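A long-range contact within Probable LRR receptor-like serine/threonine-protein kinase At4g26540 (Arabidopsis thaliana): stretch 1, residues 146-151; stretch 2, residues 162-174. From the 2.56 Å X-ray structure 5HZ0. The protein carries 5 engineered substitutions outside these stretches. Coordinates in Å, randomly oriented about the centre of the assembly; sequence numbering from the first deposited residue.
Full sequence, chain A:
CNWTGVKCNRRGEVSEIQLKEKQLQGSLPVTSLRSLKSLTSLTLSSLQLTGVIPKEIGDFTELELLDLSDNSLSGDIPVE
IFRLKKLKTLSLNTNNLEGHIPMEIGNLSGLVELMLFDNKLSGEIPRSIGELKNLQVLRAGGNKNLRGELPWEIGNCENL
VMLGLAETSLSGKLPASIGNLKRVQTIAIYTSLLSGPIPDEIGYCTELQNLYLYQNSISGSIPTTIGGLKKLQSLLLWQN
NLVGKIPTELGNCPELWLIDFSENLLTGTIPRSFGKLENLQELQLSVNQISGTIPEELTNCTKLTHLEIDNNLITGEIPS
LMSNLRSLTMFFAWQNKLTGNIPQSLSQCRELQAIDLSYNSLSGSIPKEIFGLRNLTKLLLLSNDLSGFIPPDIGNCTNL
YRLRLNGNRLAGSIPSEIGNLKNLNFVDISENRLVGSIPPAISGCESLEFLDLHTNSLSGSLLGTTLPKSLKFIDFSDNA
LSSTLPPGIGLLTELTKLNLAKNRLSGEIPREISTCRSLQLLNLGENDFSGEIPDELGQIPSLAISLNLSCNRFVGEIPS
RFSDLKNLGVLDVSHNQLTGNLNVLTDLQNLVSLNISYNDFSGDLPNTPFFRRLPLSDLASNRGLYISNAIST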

# COMPACT_ATOMS: atom_id res chain seq x y z
N LEU A 146 -3.81 -27.57 1.47
CA LEU A 146 -5.18 -28.06 1.52
C LEU A 146 -5.79 -27.63 0.20
O LEU A 146 -5.81 -26.44 -0.12
N ARG A 147 -6.29 -28.59 -0.58
CA ARG A 147 -6.65 -28.32 -1.98
C ARG A 147 -7.97 -28.96 -2.31
O ARG A 147 -8.59 -29.59 -1.46
N GLY A 148 -8.39 -28.83 -3.56
CA GLY A 148 -9.60 -29.47 -4.01
C GLY A 148 -10.75 -28.51 -3.89
O GLY A 148 -10.60 -27.41 -3.36
N GLU A 149 -11.91 -28.92 -4.40
CA GLU A 149 -13.12 -28.14 -4.25
C GLU A 149 -13.73 -28.37 -2.87
O GLU A 149 -13.56 -29.43 -2.28
N LEU A 150 -14.43 -27.37 -2.35
CA LEU A 150 -15.17 -27.56 -1.11
C LEU A 150 -16.24 -28.60 -1.40
O LEU A 150 -17.05 -28.43 -2.31
N PRO A 151 -16.23 -29.71 -0.64
CA PRO A 151 -17.16 -30.80 -0.97
C PRO A 151 -18.62 -30.41 -0.79
O PRO A 151 -19.00 -29.69 0.12
N MET A 162 -19.53 -20.95 11.88
CA MET A 162 -18.24 -20.44 11.46
C MET A 162 -17.52 -21.45 10.53
O MET A 162 -17.33 -22.61 10.88
N LEU A 163 -17.17 -21.00 9.33
CA LEU A 163 -16.42 -21.84 8.39
C LEU A 163 -15.26 -21.07 7.80
O LEU A 163 -15.46 -20.12 7.05
N GLY A 164 -14.03 -21.48 8.06
CA GLY A 164 -12.99 -20.80 7.37
C GLY A 164 -11.87 -21.70 6.97
O GLY A 164 -11.34 -22.55 7.68
N LEU A 165 -11.61 -21.47 5.69
CA LEU A 165 -10.64 -22.12 4.83
C LEU A 165 -9.58 -21.18 4.27
O LEU A 165 -9.10 -21.42 3.19
N ALA A 166 -9.42 -20.00 4.86
CA ALA A 166 -8.56 -18.97 4.29
C ALA A 166 -7.10 -19.39 4.13
O ALA A 166 -6.59 -20.20 4.89
N GLU A 167 -6.43 -18.80 3.14
CA GLU A 167 -5.03 -19.13 2.84
C GLU A 167 -4.81 -20.62 2.64
O GLU A 167 -3.89 -21.22 3.20
N THR A 168 -5.68 -21.20 1.83
CA THR A 168 -5.53 -22.58 1.41
C THR A 168 -5.48 -22.60 -0.10
O THR A 168 -5.59 -21.56 -0.76
N SER A 169 -5.32 -23.78 -0.66
CA SER A 169 -5.36 -23.95 -2.10
C SER A 169 -6.73 -24.38 -2.62
O SER A 169 -6.84 -24.88 -3.74
N LEU A 170 -7.74 -24.28 -1.77
CA LEU A 170 -9.11 -24.60 -2.17
C LEU A 170 -9.48 -23.91 -3.46
O LEU A 170 -9.31 -22.70 -3.61
N SER A 171 -10.00 -24.69 -4.40
CA SER A 171 -10.25 -24.21 -5.75
C SER A 171 -11.66 -24.51 -6.20
O SER A 171 -12.44 -25.07 -5.44
N GLY A 172 -11.98 -24.15 -7.44
CA GLY A 172 -13.31 -24.38 -7.97
C GLY A 172 -14.38 -23.44 -7.44
O GLY A 172 -14.09 -22.50 -6.71
N LYS A 173 -15.62 -23.69 -7.82
CA LYS A 173 -16.74 -22.87 -7.36
C LYS A 173 -17.29 -23.40 -6.03
O LYS A 173 -17.31 -24.60 -5.79
N LEU A 174 -17.73 -22.49 -5.16
CA LEU A 174 -18.38 -22.90 -3.93
C LEU A 174 -19.66 -23.59 -4.33
O LEU A 174 -20.40 -23.08 -5.16

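Leu 150 is the hub of this contact. Leu 150 points toward the second stretch with chi1 t and chi2 p, and it has the largest area covered by the other stretch. CD1 of Leu 150 packs 3.6 Å from CD1 of Leu 165, CB of Leu 150 lies 3.8 Å from CD2 of Leu 170, and CD2 of Leu 150 reaches CD2 of Leu 174 at 4.2 Å and CD2 of Leu 163 at 4.4 Å. Leu 150 thus packs against four leucines of the second stretch, a typical leucine-rich repeat core, where branched, flexible side chains fill a buried interior without needing polar partners of their own.

The four approach differently. Leu 163 (t, p) and Leu 165 (m, t) both direct their CA-to-CB bonds toward the first stretch. Leu 174 starts away from it, but its m, t conformation brings the end of the side chain back. Leu 170, whose chi1 of -133° lies between wells, also bends its end nearer, and its CD1 meets CD1 of Leu 146 at 3.8 Å. Leu 146, likewise off-rotamer at chi1 -149°, leaves the backbone sideways and extends the apolar layer. Beside it, Thr 168 CG2 sits 4.2 Å from Leu 146 CB. Threonine suits this buried place because its methyl can join the apolar packing while its hydroxyl, with chi1 p, is satisfied within its own stretch and elsewhere in the structure: OG1 donates to Leu 165 O at 2.6 Å and weakly accepts from Leu 170 N at 3.4 Å.

Farther out, backbone hydrogen bonds tie the two stretches together. Ser 169 N donates to Leu 146 O at 2.8 Å, and Ser 171 N donates to Gly 148 O at 3.0 Å, the latter nearly straight at 169°. Gly 148 has backbone angles that by themselves call for glycine.

At the exposed edge, Arg 147 (chi1 m, chi2 t) lays its aliphatic part over Ser 169, with CG 3.4 Å from Ser 169 CB; the small serine, also m, admits this close approach. The guanidinium continues past, making no polar bond to the second stretch. Glu 149 (m, t) begins by pointing away, yet its carboxylate returns: OE1 accepts a weak hydrogen bond from Lys 173 N at 3.4 Å and lies 3.3 Å from Gly 172 CA. A CB on Gly 172 would fall 2.1 Å from Glu 149 OE1, a clash, and the positive phi also favours glycine. Lys 173 points away, its long chain suited to the exposed surface; its CG comes only within 4.3 Å of Glu 149 OE1, and the pair forms no salt bridge.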

# COMPACT_ATOMS: atom_id res chain seq x y z
CB LEU A 146 -5.93 -27.44 2.70
CG LEU A 146 -7.03 -28.27 3.36
CD1 LEU A 146 -8.22 -28.42 2.43
CD2 LEU A 146 -6.48 -29.63 3.77
CB ARG A 147 -5.60 -28.89 -2.94
CG ARG A 147 -4.23 -28.26 -2.83
CD ARG A 147 -3.24 -28.91 -3.78
NE ARG A 147 -3.56 -28.65 -5.18
CZ ARG A 147 -2.88 -29.16 -6.20
NH1 ARG A 147 -1.84 -29.94 -5.96
NH2 ARG A 147 -3.23 -28.89 -7.45
CB GLU A 149 -14.13 -28.50 -5.34
CG GLU A 149 -13.87 -27.84 -6.69
CD GLU A 149 -15.07 -27.92 -7.63
OE1 GLU A 149 -15.24 -27.02 -8.49
OE2 GLU A 149 -15.84 -28.89 -7.52
CB LEU A 150 -15.79 -26.24 -0.64
CG LEU A 150 -16.61 -26.24 0.65
CD1 LEU A 150 -15.73 -26.53 1.87
CD2 LEU A 150 -17.35 -24.92 0.81
CB PRO A 151 -16.77 -31.91 0.02
CG PRO A 151 -16.12 -31.19 1.16
CD PRO A 151 -15.42 -30.01 0.56
CB MET A 162 -17.40 -20.14 12.72
CG MET A 162 -15.96 -19.74 12.48
SD MET A 162 -15.78 -18.49 11.19
CE MET A 162 -14.12 -18.88 10.64
CB LEU A 163 -17.32 -22.34 7.27
CG LEU A 163 -16.58 -23.14 6.18
CD1 LEU A 163 -16.14 -24.50 6.70
CD2 LEU A 163 -17.39 -23.30 4.88
CB LEU A 165 -11.36 -22.95 3.77
CG LEU A 165 -12.21 -24.02 4.47
CD1 LEU A 165 -13.33 -24.54 3.59
CD2 LEU A 165 -11.32 -25.16 4.96
CB ALA A 166 -8.65 -17.69 5.12
CB GLU A 167 -4.08 -18.54 3.87
CG GLU A 167 -3.87 -17.07 3.65
CD GLU A 167 -2.86 -16.46 4.58
OE1 GLU A 167 -1.85 -17.13 4.86
OE2 GLU A 167 -3.08 -15.32 5.03
CB THR A 168 -6.71 -23.44 1.90
OG1 THR A 168 -7.93 -22.92 1.35
CG2 THR A 168 -6.79 -23.44 3.41
CB SER A 169 -4.21 -24.83 -2.58
OG SER A 169 -2.99 -24.17 -2.31
CB LEU A 170 -10.10 -24.20 -1.08
CG LEU A 170 -11.10 -25.31 -0.77
CD1 LEU A 170 -10.48 -26.34 0.16
CD2 LEU A 170 -12.34 -24.73 -0.19
CB SER A 171 -9.28 -24.86 -6.73
OG SER A 171 -9.48 -26.27 -6.78
CB LYS A 173 -17.84 -22.83 -8.43
CG LYS A 173 -18.47 -24.17 -8.73
CD LYS A 173 -19.63 -24.04 -9.71
CE LYS A 173 -19.23 -24.49 -11.09
NZ LYS A 173 -18.15 -23.63 -11.64
CB LEU A 174 -18.71 -21.70 -3.06
CG LEU A 174 -17.54 -20.85 -2.58
CD1 LEU A 174 -18.07 -19.66 -1.82
CD2 LEU A 174 -16.63 -21.68 -1.72